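Long-range contacts in hypothetical protein TT1561 (Thermus thermophilus, PDB 1UF3), which is of unknown function but binds calcium and, as a member of the calcineurin-like metallophosphoesterase superfamily, is a predicted phosphoesterase: residues A[10-15]-A[204-208]; A[107-113]-A[149-155]; A[155-160]-A[172-176]. All coordinates share one frame; numbering follows the deposited sequence.

Contact 1: residues A[10-15]-A[204-208]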
ATOM      1  N   ALA A  10       9.621  11.732 -18.366  1.00 19.27           N
ATOM      2  CA  ALA A  10      10.788  11.937 -19.219  1.00 18.44           C
ATOM      3  C   ALA A  10      11.061  13.383 -19.659  1.00 17.88           C
ATOM      4  O   ALA A  10      10.161  14.208 -19.707  1.00 18.78           O
ATOM      5  CB  ALA A  10      10.656  11.052 -20.451  1.00 17.66           C
ATOM      6  N   THR A  11      12.317  13.649 -19.991  1.00 20.23           N
ATOM      7  CA  THR A  11      12.754  14.969 -20.427  1.00 21.89           C
ATOM      8  C   THR A  11      14.185  14.828 -20.904  1.00 22.60           C
ATOM      9  O   THR A  11      14.824  13.771 -20.709  1.00 21.85           O
ATOM     10  CB  THR A  11      12.711  15.998 -19.275  1.00 23.90           C
ATOM     11  OG1 THR A  11      12.909  17.309 -19.808  1.00 26.07           O
ATOM     12  CG2 THR A  11      13.828  15.724 -18.263  1.00 23.69           C
ATOM     13  N   SER A  12      14.696  15.892 -21.522  1.00 22.39           N
ATOM     14  CA  SER A  12      16.063  15.888 -22.035  1.00 21.31           C
ATOM     15  C   SER A  12      16.767  17.233 -21.865  1.00 20.62           C
ATOM     16  O   SER A  12      16.171  18.226 -21.481  1.00 20.48           O
ATOM     17  CB  SER A  12      16.060  15.555 -23.525  1.00 22.73           C
ATOM     18  OG  SER A  12      15.401  16.604 -24.233  1.00 23.21           O
ATOM     19  N   ASN A  13      18.055  17.229 -22.151  1.00 22.87           N
ATOM     20  CA  ASN A  13      18.869  18.431 -22.123  1.00 26.53           C
ATOM     21  C   ASN A  13      18.597  19.474 -21.043  1.00 25.39           C
ATOM     22  O   ASN A  13      18.358  20.628 -21.359  1.00 26.98           O
ATOM     23  CB  ASN A  13      18.762  19.096 -23.500  1.00 26.93           C
ATOM     24  CG  ASN A  13      19.873  20.082 -23.756  1.00 28.53           C
ATOM     25  OD1 ASN A  13      21.044  19.702 -23.851  1.00 28.60           O
ATOM     26  ND2 ASN A  13      19.514  21.362 -23.868  1.00 27.85           N
ATOM     27  N   PRO A  14      18.620  19.090 -19.755  1.00 25.87           N
ATOM     28  CA  PRO A  14      18.372  20.082 -18.697  1.00 25.47           C
ATOM     29  C   PRO A  14      19.463  21.186 -18.618  1.00 25.94           C
ATOM     30  O   PRO A  14      19.234  22.261 -18.061  1.00 27.14           O
ATOM     31  CB  PRO A  14      18.313  19.228 -17.426  1.00 24.86           C
ATOM     32  CG  PRO A  14      19.200  18.038 -17.766  1.00 23.92           C
ATOM     33  CD  PRO A  14      18.773  17.738 -19.188  1.00 26.81           C
HETATM   34  N   MSE A  15      20.637  20.902 -19.171  1.00 25.63           N
HETATM   35  CA  MSE A  15      21.763  21.833 -19.198  1.00 28.88           C
HETATM   36  C   MSE A  15      22.104  22.535 -17.874  1.00 30.29           C
HETATM   37  O   MSE A  15      22.258  23.764 -17.829  1.00 29.53           O
HETATM   38  CB  MSE A  15      21.544  22.895 -20.299  1.00 30.07           C
HETATM   39  CG  MSE A  15      21.797  22.423 -21.732  1.00 29.82           C
HETATM   40 SE   MSE A  15      23.638  22.200 -22.202  1.00 35.50          SE
HETATM   41  CE  MSE A  15      24.074  24.093 -22.418  1.00 35.74           C
ATOM     42  N   PRO A 204      10.689  13.676 -25.532  1.00 22.06           N
ATOM     43  CA  PRO A 204      10.008  14.087 -24.309  1.00 21.66           C
ATOM     44  C   PRO A 204       9.984  15.565 -23.998  1.00 22.92           C
ATOM     45  O   PRO A 204       9.180  16.010 -23.190  1.00 21.20           O
ATOM     46  CB  PRO A 204      10.729  13.274 -23.240  1.00 23.42           C
ATOM     47  CG  PRO A 204      12.121  13.237 -23.753  1.00 23.54           C
ATOM     48  CD  PRO A 204      11.910  12.912 -25.223  1.00 23.34           C
ATOM     49  N   GLY A 205      10.860  16.327 -24.639  1.00 24.95           N
ATOM     50  CA  GLY A 205      10.901  17.751 -24.361  1.00 25.90           C
ATOM     51  C   GLY A 205      12.276  18.183 -23.877  1.00 28.20           C
ATOM     52  O   GLY A 205      13.146  17.350 -23.576  1.00 26.46           O
ATOM     53  N   ASP A 206      12.469  19.497 -23.790  1.00 26.85           N
ATOM     54  CA  ASP A 206      13.736  20.062 -23.357  1.00 28.31           C
ATOM     55  C   ASP A 206      13.504  20.736 -21.994  1.00 29.50           C
ATOM     56  O   ASP A 206      12.771  21.737 -21.912  1.00 30.74           O
ATOM     57  CB  ASP A 206      14.200  21.087 -24.409  1.00 29.01           C
ATOM     58  CG  ASP A 206      15.594  21.570 -24.162  1.00 24.53           C
ATOM     59  OD1 ASP A 206      15.875  21.909 -23.008  1.00 25.06           O
ATOM     60  OD2 ASP A 206      16.401  21.604 -25.111  1.00 24.99           O
ATOM     61  N   LEU A 207      14.104  20.194 -20.926  1.00 28.36           N
ATOM     62  CA  LEU A 207      13.906  20.753 -19.582  1.00 28.20           C
ATOM     63  C   LEU A 207      14.491  22.166 -19.446  1.00 28.90           C
ATOM     64  O   LEU A 207      14.049  22.950 -18.599  1.00 29.68           O
ATOM     65  CB  LEU A 207      14.528  19.849 -18.501  1.00 27.29           C
ATOM     66  CG  LEU A 207      13.698  19.486 -17.257  1.00 28.46           C
ATOM     67  CD1 LEU A 207      14.599  19.422 -16.044  1.00 27.12           C
ATOM     68  CD2 LEU A 207      12.602  20.461 -17.016  1.00 29.02           C
ATOM     69  N   SER A 208      15.497  22.477 -20.254  1.00 28.89           N
ATOM     70  CA  SER A 208      16.088  23.817 -20.232  1.00 32.44           C
ATOM     71  C   SER A 208      15.006  24.801 -20.682  1.00 32.27           C
ATOM     72  O   SER A 208      15.075  25.987 -20.382  1.00 33.60           O
ATOM     73  CB  SER A 208      17.294  23.910 -21.179  1.00 30.65           C
ATOM     74  OG  SER A 208      16.880  24.008 -22.531  1.00 31.18           O
TER
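The end of strand 7-12 meets the loop after strand 199-203, in the two-sheet fold of the calcineurin-like metallophosphoesterases. S12 and D206 form a single backbone bridge. L207 N gives S12 O a straight bond of 2.9 Å, and the donor lies nearly on the line of the carbonyl. In return G205 O takes a weak bond from S12 N. S12 OG lies 2.5 Å from the same G205 O, a very short distance to be read with caution, and is also bonded to G188 N. Apolar contacts lie on both sides of the bridge. A10 CB touches P204 CB at 3.6 Å. P14 CB packs on L207 CD1 at 4.0 Å. Between them T11 and L207 lie aslant. A chi1 of -170° turns T11 OG1 away from its own N and brings it 3.3 Å from L207 CB; OG1 is hydrogen-bonded to E211 O. Helix 18-25 covers this side through F24 and A20. At the loop end the N13 amide runs alongside the D206 carboxylate, planes 83° apart. N13 OD1 bonds to N41 N. N13 ND2 makes a weak bond to D206 OD2, 3.4 Å long and bent to 140°.

Contact 2: residues A[107-113]-A[149-155]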
ATOM      1  N   PRO A 107       8.677  -7.201 -17.898  1.00 25.46           N
ATOM      2  CA  PRO A 107       9.995  -6.560 -17.813  1.00 25.89           C
ATOM      3  C   PRO A 107      10.363  -5.698 -19.023  1.00 26.69           C
ATOM      4  O   PRO A 107       9.765  -5.829 -20.097  1.00 26.23           O
ATOM      5  CB  PRO A 107      10.945  -7.745 -17.674  1.00 24.85           C
ATOM      6  CG  PRO A 107      10.272  -8.801 -18.521  1.00 24.67           C
ATOM      7  CD  PRO A 107       8.795  -8.632 -18.228  1.00 24.91           C
ATOM      8  N   TYR A 108      11.337  -4.809 -18.829  1.00 23.60           N
ATOM      9  CA  TYR A 108      11.850  -3.972 -19.912  1.00 22.09           C
ATOM     10  C   TYR A 108      13.361  -3.971 -19.820  1.00 21.05           C
ATOM     11  O   TYR A 108      13.914  -3.847 -18.743  1.00 21.65           O
ATOM     12  CB  TYR A 108      11.330  -2.537 -19.823  1.00 19.06           C
ATOM     13  CG  TYR A 108       9.836  -2.439 -19.979  1.00 20.08           C
ATOM     14  CD1 TYR A 108       9.015  -2.316 -18.871  1.00 21.75           C
ATOM     15  CD2 TYR A 108       9.235  -2.493 -21.245  1.00 18.58           C
ATOM     16  CE1 TYR A 108       7.629  -2.253 -19.003  1.00 21.82           C
ATOM     17  CE2 TYR A 108       7.856  -2.416 -21.380  1.00 21.27           C
ATOM     18  CZ  TYR A 108       7.062  -2.298 -20.255  1.00 23.52           C
ATOM     19  OH  TYR A 108       5.689  -2.217 -20.362  1.00 24.78           O
ATOM     20  N   LEU A 109      14.017  -4.145 -20.957  1.00 21.28           N
ATOM     21  CA  LEU A 109      15.464  -4.128 -21.039  1.00 20.79           C
ATOM     22  C   LEU A 109      15.794  -2.677 -21.471  1.00 22.37           C
ATOM     23  O   LEU A 109      15.508  -2.276 -22.616  1.00 22.63           O
ATOM     24  CB  LEU A 109      15.927  -5.149 -22.087  1.00 18.67           C
ATOM     25  CG  LEU A 109      17.427  -5.244 -22.408  1.00 20.39           C
ATOM     26  CD1 LEU A 109      18.205  -5.425 -21.115  1.00 19.10           C
ATOM     27  CD2 LEU A 109      17.695  -6.407 -23.359  1.00 18.35           C
ATOM     28  N   VAL A 110      16.341  -1.892 -20.538  1.00 21.20           N
ATOM     29  CA  VAL A 110      16.690  -0.490 -20.784  1.00 19.55           C
ATOM     30  C   VAL A 110      18.165  -0.330 -21.133  1.00 22.42           C
ATOM     31  O   VAL A 110      19.048  -0.815 -20.432  1.00 21.75           O
ATOM     32  CB  VAL A 110      16.347   0.373 -19.564  1.00 21.13           C
ATOM     33  CG1 VAL A 110      16.585   1.886 -19.873  1.00 20.19           C
ATOM     34  CG2 VAL A 110      14.904   0.136 -19.161  1.00 17.67           C
ATOM     35  N   ALA A 111      18.435   0.332 -22.252  1.00 21.03           N
ATOM     36  CA  ALA A 111      19.805   0.525 -22.691  1.00 20.32           C
ATOM     37  C   ALA A 111      19.939   1.840 -23.446  1.00 21.78           C
ATOM     38  O   ALA A 111      18.942   2.430 -23.888  1.00 20.64           O
ATOM     39  CB  ALA A 111      20.229  -0.610 -23.593  1.00 15.90           C
ATOM     40  N   GLY A 112      21.174   2.286 -23.619  1.00 22.07           N
ATOM     41  CA  GLY A 112      21.364   3.523 -24.353  1.00 22.33           C
ATOM     42  C   GLY A 112      22.756   3.779 -24.882  1.00 21.41           C
ATOM     43  O   GLY A 112      23.715   3.037 -24.614  1.00 19.56           O
ATOM     44  N   VAL A 113      22.839   4.823 -25.697  1.00 20.46           N
ATOM     45  CA  VAL A 113      24.099   5.287 -26.239  1.00 20.65           C
ATOM     46  C   VAL A 113      23.917   6.816 -26.286  1.00 21.80           C
ATOM     47  O   VAL A 113      23.138   7.343 -27.097  1.00 19.41           O
ATOM     48  CB  VAL A 113      24.387   4.732 -27.632  1.00 21.36           C
ATOM     49  CG1 VAL A 113      25.705   5.286 -28.120  1.00 23.57           C
ATOM     50  CG2 VAL A 113      24.460   3.202 -27.602  1.00 20.10           C
ATOM     51  N   TYR A 149      13.081  -9.799 -24.479  1.00 24.93           N
ATOM     52  CA  TYR A 149      12.712  -8.682 -23.629  1.00 22.49           C
ATOM     53  C   TYR A 149      12.308  -7.462 -24.444  1.00 22.11           C
ATOM     54  O   TYR A 149      12.965  -7.123 -25.407  1.00 22.89           O
ATOM     55  CB  TYR A 149      13.886  -8.263 -22.725  1.00 22.86           C
ATOM     56  CG  TYR A 149      14.328  -9.267 -21.671  1.00 22.42           C
ATOM     57  CD1 TYR A 149      15.408 -10.112 -21.888  1.00 20.55           C
ATOM     58  CD2 TYR A 149      13.677  -9.341 -20.453  1.00 22.91           C
ATOM     59  CE1 TYR A 149      15.830 -11.002 -20.918  1.00 23.12           C
ATOM     60  CE2 TYR A 149      14.088 -10.228 -19.476  1.00 24.66           C
ATOM     61  CZ  TYR A 149      15.161 -11.050 -19.708  1.00 23.71           C
ATOM     62  OH  TYR A 149      15.574 -11.903 -18.706  1.00 25.79           O
ATOM     63  N   PRO A 150      11.187  -6.823 -24.097  1.00 22.06           N
ATOM     64  CA  PRO A 150      10.812  -5.625 -24.846  1.00 21.16           C
ATOM     65  C   PRO A 150      11.949  -4.631 -24.493  1.00 22.93           C
ATOM     66  O   PRO A 150      12.340  -4.544 -23.320  1.00 21.95           O
ATOM     67  CB  PRO A 150       9.504  -5.203 -24.190  1.00 19.73           C
ATOM     68  CG  PRO A 150       8.928  -6.526 -23.670  1.00 22.76           C
ATOM     69  CD  PRO A 150      10.123  -7.244 -23.158  1.00 20.52           C
ATOM     70  N   LYS A 151      12.474  -3.896 -25.475  1.00 21.85           N
ATOM     71  CA  LYS A 151      13.570  -2.936 -25.227  1.00 19.77           C
ATOM     72  C   LYS A 151      13.184  -1.453 -25.184  1.00 20.77           C
ATOM     73  O   LYS A 151      12.261  -1.013 -25.887  1.00 19.53           O
ATOM     74  CB  LYS A 151      14.671  -3.114 -26.273  1.00 17.88           C
ATOM     75  CG  LYS A 151      15.317  -4.493 -26.279  1.00 17.72           C
ATOM     76  CD  LYS A 151      16.206  -4.679 -27.502  1.00 20.27           C
ATOM     77  CE  LYS A 151      16.621  -6.125 -27.692  1.00 22.78           C
ATOM     78  NZ  LYS A 151      17.305  -6.386 -29.000  1.00 25.63           N
ATOM     79  N   ILE A 152      13.879  -0.697 -24.327  1.00 20.23           N
ATOM     80  CA  ILE A 152      13.681   0.754 -24.191  1.00 18.78           C
ATOM     81  C   ILE A 152      15.076   1.353 -24.402  1.00 21.77           C
ATOM     82  O   ILE A 152      16.011   1.046 -23.652  1.00 20.82           O
ATOM     83  CB  ILE A 152      13.161   1.154 -22.791  1.00 19.31           C
ATOM     84  CG1 ILE A 152      11.748   0.592 -22.573  1.00 13.73           C
ATOM     85  CG2 ILE A 152      13.157   2.696 -22.653  1.00 16.71           C
ATOM     86  CD1 ILE A 152      11.055   1.041 -21.291  1.00  9.29           C
ATOM     87  N   PHE A 153      15.219   2.161 -25.454  1.00 21.16           N
ATOM     88  CA  PHE A 153      16.495   2.777 -25.797  1.00 21.59           C
ATOM     89  C   PHE A 153      16.519   4.255 -25.461  1.00 20.66           C
ATOM     90  O   PHE A 153      15.522   4.944 -25.608  1.00 19.65           O
ATOM     91  CB  PHE A 153      16.791   2.648 -27.309  1.00 20.11           C
ATOM     92  CG  PHE A 153      17.201   1.264 -27.769  1.00 21.42           C
ATOM     93  CD1 PHE A 153      17.359   0.204 -26.871  1.00 19.45           C
ATOM     94  CD2 PHE A 153      17.455   1.035 -29.106  1.00 17.52           C
ATOM     95  CE1 PHE A 153      17.764  -1.043 -27.312  1.00 18.59           C
ATOM     96  CE2 PHE A 153      17.864  -0.221 -29.558  1.00 17.95           C
ATOM     97  CZ  PHE A 153      18.019  -1.256 -28.664  1.00 19.53           C
ATOM     98  N   LEU A 154      17.675   4.737 -25.024  1.00 21.39           N
ATOM     99  CA  LEU A 154      17.852   6.161 -24.720  1.00 21.18           C
ATOM    100  C   LEU A 154      18.998   6.668 -25.585  1.00 20.71           C
ATOM    101  O   LEU A 154      20.096   6.143 -25.539  1.00 22.64           O
ATOM    102  CB  LEU A 154      18.193   6.388 -23.240  1.00 20.12           C
ATOM    103  CG  LEU A 154      17.005   6.639 -22.311  1.00 20.25           C
ATOM    104  CD1 LEU A 154      16.235   5.329 -22.113  1.00 21.61           C
ATOM    105  CD2 LEU A 154      17.496   7.195 -20.972  1.00 18.82           C
ATOM    106  N   PHE A 155      18.738   7.668 -26.410  1.00 21.26           N
ATOM    107  CA  PHE A 155      19.797   8.226 -27.258  1.00 19.78           C
ATOM    108  C   PHE A 155      19.700   9.738 -27.173  1.00 19.30           C
ATOM    109  O   PHE A 155      18.636  10.303 -26.877  1.00 18.09           O
ATOM    110  CB  PHE A 155      19.605   7.927 -28.751  1.00 19.15           C
ATOM    111  CG  PHE A 155      19.637   6.495 -29.119  1.00 19.46           C
ATOM    112  CD1 PHE A 155      18.538   5.926 -29.779  1.00 16.88           C
ATOM    113  CD2 PHE A 155      20.788   5.746 -28.945  1.00 17.63           C
ATOM    114  CE1 PHE A 155      18.602   4.642 -30.267  1.00 16.50           C
ATOM    115  CE2 PHE A 155      20.864   4.466 -29.422  1.00 18.60           C
ATOM    116  CZ  PHE A 155      19.761   3.904 -30.096  1.00 18.45           C
TER
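Strands 108-118 and 151-155 pair in parallel, from L109 with K151 to G112 with L154. The axes of segments 108-113 and 151-155 are 23° apart. The tight part is the run of backbone bonds from L109 to V113. L109 N bonds to P150 O, almost straight. L109 O then receives I152 N at 2.8 Å, from a position tilted out of the carbonyl plane. I152 O accepts A111 N, and A111 O accepts L154 N in its carbonyl plane, a more bent bond of 140°. L154 O takes V113 N. G112 CA comes within 3.1 Å of L154 O, and the strands lie close here.

Two faces carry the side chains. On one, V110 and I152 lie side by side, V110 CG2 4.2 Å from I152 CB, and V110 CG1 reaches L154 CD1. I152 CD1 goes on to Y108, 3.9 Å from its CB. On the other face L109 CB meets Y149 CB at 3.8 Å, and V113 CB meets F155 CE2 at 4.0 Å. With CG beside its own backbone N (chi1 -63°), F155 turns its ring edge to V113 O, 3.4 Å from CD2.

The side chains at the start of the pair are looser and partly open to solvent. P107 CG meets the edge of the Y149 ring, 4.0 Å from CD2, the two side chains at about a right angle. Y108 likewise crosses P150. Y149 also packs on R105 of the second subunit.

K151 NZ is hydrogen-bonded to H179 ND1, and K151 makes a cation-pi contact with W144. Strand 101-104 flanks strand 108-118. Strand 183-186, with L182 just before it, bonds to the other side of strand 151-155. Helix 133-140 covers V113 and F155, and helix 170-179 packs on F155 as well.

Contact 3: residues A[155-160]-A[172-176]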
ATOM      1  N   PHE A 155      18.738   7.668 -26.410  1.00 21.26           N
ATOM      2  CA  PHE A 155      19.797   8.226 -27.258  1.00 19.78           C
ATOM      3  C   PHE A 155      19.700   9.738 -27.173  1.00 19.30           C
ATOM      4  O   PHE A 155      18.636  10.303 -26.877  1.00 18.09           O
ATOM      5  CB  PHE A 155      19.605   7.927 -28.751  1.00 19.15           C
ATOM      6  CG  PHE A 155      19.637   6.495 -29.119  1.00 19.46           C
ATOM      7  CD1 PHE A 155      18.538   5.926 -29.779  1.00 16.88           C
ATOM      8  CD2 PHE A 155      20.788   5.746 -28.945  1.00 17.63           C
ATOM      9  CE1 PHE A 155      18.602   4.642 -30.267  1.00 16.50           C
ATOM     10  CE2 PHE A 155      20.864   4.466 -29.422  1.00 18.60           C
ATOM     11  CZ  PHE A 155      19.761   3.904 -30.096  1.00 18.45           C
ATOM     12  N   HIS A 156      20.808  10.400 -27.456  1.00 20.09           N
ATOM     13  CA  HIS A 156      20.728  11.837 -27.481  1.00 21.49           C
ATOM     14  C   HIS A 156      20.342  12.206 -28.929  1.00 21.62           C
ATOM     15  O   HIS A 156      19.435  13.000 -29.162  1.00 24.03           O
ATOM     16  CB  HIS A 156      22.051  12.478 -27.126  1.00 20.20           C
ATOM     17  CG  HIS A 156      22.004  13.968 -27.222  1.00 23.12           C
ATOM     18  ND1 HIS A 156      22.226  14.641 -28.406  1.00 20.78           N
ATOM     19  CD2 HIS A 156      21.626  14.903 -26.319  1.00 23.26           C
ATOM     20  CE1 HIS A 156      21.985  15.930 -28.224  1.00 24.18           C
ATOM     21  NE2 HIS A 156      21.617  16.113 -26.966  1.00 23.13           N
ATOM     22  N   THR A 157      21.029  11.580 -29.874  1.00 22.01           N
ATOM     23  CA  THR A 157      20.871  11.785 -31.303  1.00 24.01           C
ATOM     24  C   THR A 157      19.536  11.292 -31.870  1.00 25.28           C
ATOM     25  O   THR A 157      19.166  10.136 -31.691  1.00 25.08           O
ATOM     26  CB  THR A 157      22.030  11.087 -32.015  1.00 24.31           C
ATOM     27  OG1 THR A 157      23.255  11.683 -31.572  1.00 26.04           O
ATOM     28  CG2 THR A 157      21.915  11.200 -33.541  1.00 26.26           C
HETATM   29  N   MSE A 158      18.812  12.181 -32.543  1.00 26.72           N
HETATM   30  CA  MSE A 158      17.519  11.840 -33.139  1.00 26.33           C
HETATM   31  C   MSE A 158      17.652  11.015 -34.404  1.00 26.12           C
HETATM   32  O   MSE A 158      18.573  11.216 -35.195  1.00 26.25           O
HETATM   33  CB  MSE A 158      16.754  13.099 -33.516  1.00 30.79           C
HETATM   34  CG  MSE A 158      16.142  13.849 -32.393  1.00 34.33           C
HETATM   35 SE   MSE A 158      14.693  14.928 -33.100  1.00 42.50          SE
HETATM   36  CE  MSE A 158      13.642  13.517 -33.880  1.00 35.91           C
ATOM     37  N   PRO A 159      16.724  10.073 -34.622  1.00 25.50           N
ATOM     38  CA  PRO A 159      16.795   9.257 -35.836  1.00 26.23           C
ATOM     39  C   PRO A 159      16.155  10.024 -37.001  1.00 25.58           C
ATOM     40  O   PRO A 159      15.343  10.924 -36.798  1.00 25.76           O
ATOM     41  CB  PRO A 159      15.984   8.024 -35.467  1.00 23.41           C
ATOM     42  CG  PRO A 159      14.910   8.611 -34.600  1.00 22.75           C
ATOM     43  CD  PRO A 159      15.694   9.550 -33.707  1.00 24.02           C
ATOM     44  N   TYR A 160      16.547   9.685 -38.217  1.00 27.62           N
ATOM     45  CA  TYR A 160      15.968  10.324 -39.384  1.00 26.80           C
ATOM     46  C   TYR A 160      14.535   9.827 -39.451  1.00 26.62           C
ATOM     47  O   TYR A 160      14.302   8.616 -39.378  1.00 24.96           O
ATOM     48  CB  TYR A 160      16.690   9.878 -40.636  1.00 28.72           C
ATOM     49  CG  TYR A 160      15.902  10.185 -41.877  1.00 31.37           C
ATOM     50  CD1 TYR A 160      15.921  11.466 -42.428  1.00 33.37           C
ATOM     51  CD2 TYR A 160      15.135   9.199 -42.502  1.00 30.93           C
ATOM     52  CE1 TYR A 160      15.202  11.768 -43.583  1.00 34.47           C
ATOM     53  CE2 TYR A 160      14.402   9.486 -43.664  1.00 33.70           C
ATOM     54  CZ  TYR A 160      14.446  10.779 -44.200  1.00 34.54           C
ATOM     55  OH  TYR A 160      13.748  11.091 -45.348  1.00 34.67           O
ATOM     56  N   VAL A 172      21.036   5.964 -36.777  1.00 26.42           N
ATOM     57  CA  VAL A 172      20.260   5.749 -35.569  1.00 25.70           C
ATOM     58  C   VAL A 172      18.923   5.110 -35.949  1.00 26.15           C
ATOM     59  O   VAL A 172      18.442   4.202 -35.269  1.00 24.14           O
ATOM     60  CB  VAL A 172      20.041   7.063 -34.819  1.00 24.69           C
ATOM     61  CG1 VAL A 172      19.032   6.871 -33.713  1.00 24.82           C
ATOM     62  CG2 VAL A 172      21.376   7.540 -34.237  1.00 25.15           C
ATOM     63  N   ALA A 173      18.333   5.580 -37.043  1.00 24.44           N
ATOM     64  CA  ALA A 173      17.075   5.030 -37.517  1.00 25.41           C
ATOM     65  C   ALA A 173      17.302   3.548 -37.788  1.00 26.11           C
ATOM     66  O   ALA A 173      16.452   2.709 -37.466  1.00 24.06           O
ATOM     67  CB  ALA A 173      16.642   5.737 -38.796  1.00 24.72           C
ATOM     68  N   HIS A 174      18.466   3.250 -38.367  1.00 27.21           N
ATOM     69  CA  HIS A 174      18.855   1.889 -38.715  1.00 31.31           C
ATOM     70  C   HIS A 174      19.001   0.982 -37.477  1.00 30.84           C
ATOM     71  O   HIS A 174      18.629  -0.195 -37.523  1.00 30.93           O
ATOM     72  CB  HIS A 174      20.151   1.927 -39.535  1.00 34.77           C
ATOM     73  CG  HIS A 174      20.583   0.589 -40.052  1.00 39.40           C
ATOM     74  ND1 HIS A 174      21.663  -0.097 -39.534  1.00 42.42           N
ATOM     75  CD2 HIS A 174      20.066  -0.201 -41.025  1.00 42.05           C
ATOM     76  CE1 HIS A 174      21.791  -1.254 -40.165  1.00 43.20           C
ATOM     77  NE2 HIS A 174      20.834  -1.342 -41.074  1.00 43.40           N
ATOM     78  N   LEU A 175      19.515   1.533 -36.380  1.00 29.82           N
ATOM     79  CA  LEU A 175      19.685   0.776 -35.129  1.00 28.76           C
ATOM     80  C   LEU A 175      18.295   0.499 -34.572  1.00 26.25           C
ATOM     81  O   LEU A 175      18.016  -0.566 -34.037  1.00 26.33           O
ATOM     82  CB  LEU A 175      20.466   1.593 -34.092  1.00 28.58           C
ATOM     83  CG  LEU A 175      21.891   2.086 -34.364  1.00 31.14           C
ATOM     84  CD1 LEU A 175      22.284   3.109 -33.280  1.00 30.56           C
ATOM     85  CD2 LEU A 175      22.867   0.914 -34.388  1.00 32.23           C
ATOM     86  N   ILE A 176      17.417   1.482 -34.676  1.00 25.37           N
ATOM     87  CA  ILE A 176      16.069   1.290 -34.185  1.00 24.54           C
ATOM     88  C   ILE A 176      15.380   0.210 -35.023  1.00 26.42           C
ATOM     89  O   ILE A 176      14.701  -0.664 -34.478  1.00 26.20           O
ATOM     90  CB  ILE A 176      15.291   2.601 -34.227  1.00 22.82           C
ATOM     91  CG1 ILE A 176      15.962   3.602 -33.278  1.00 18.63           C
ATOM     92  CG2 ILE A 176      13.840   2.358 -33.857  1.00 22.24           C
ATOM     93  CD1 ILE A 176      15.266   4.916 -33.166  1.00 19.22           C
TER
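Apolar packing joins F155 and P159 to helix 170-179, with no hydrogen bond across the contact. The F155 ring meets three helix residues. I176 CG1 comes to its edge, 4.1 Å from CE1. V172 CG1 and L175 CD1 approach obliquely, at CD1 and CZ. The F155 side chain runs antiparallel to those of V172 and I176. P159 is the second centre. Its CB lies 3.7 Å from V172 CG1 and 3.9 Å from I176 CD1, and it also rests near A173. V172 thus divides its two methyls. With chi1 at 170°, CG1 stands opposite the backbone N and goes to F155 and P159. CG2 meets T157 CG2 at 3.8 Å.

Mixed contacts are few. A173 CB lies 3.8 Å from Y160 O, and V172 CG1 approaches T157 O at the same distance.

The polar ends find partners elsewhere. T157 OG1 bonds to I117 N, while its methyl CG2 faces V172. Y160 OH bonds to E166 OE2, and its ring stacks on H170. V184 and V186 of strand 183-186 line the same apolar layer. A strand, a connecting loop and a helix packed over parallel strands 151-155 and 183-186 make the beta-alpha-beta arrangement of the metallophosphoesterase fold.

All three contacts are mostly buried. The partly exposed places are the P107-P150 end of contact 2, N13 and S208 of contact 1, and T157 and Y160 of contact 3. Contact 1 ties strand 7-12 to the loop that crosses from the other sheet to this one. Contact 2 is a strand pair inside that other sheet, and contact 3 lays a helix against it. Contacts 2 and 3 share F155. Contacts 1 and 2 lie on opposite sides of the chain's centre. Chemistry follows place: contact 2 rests on regular backbone bonds, contact 1 mixes a few backbone bonds, weak polar side-chain contacts and apolar pairs, and contact 3 is apolar.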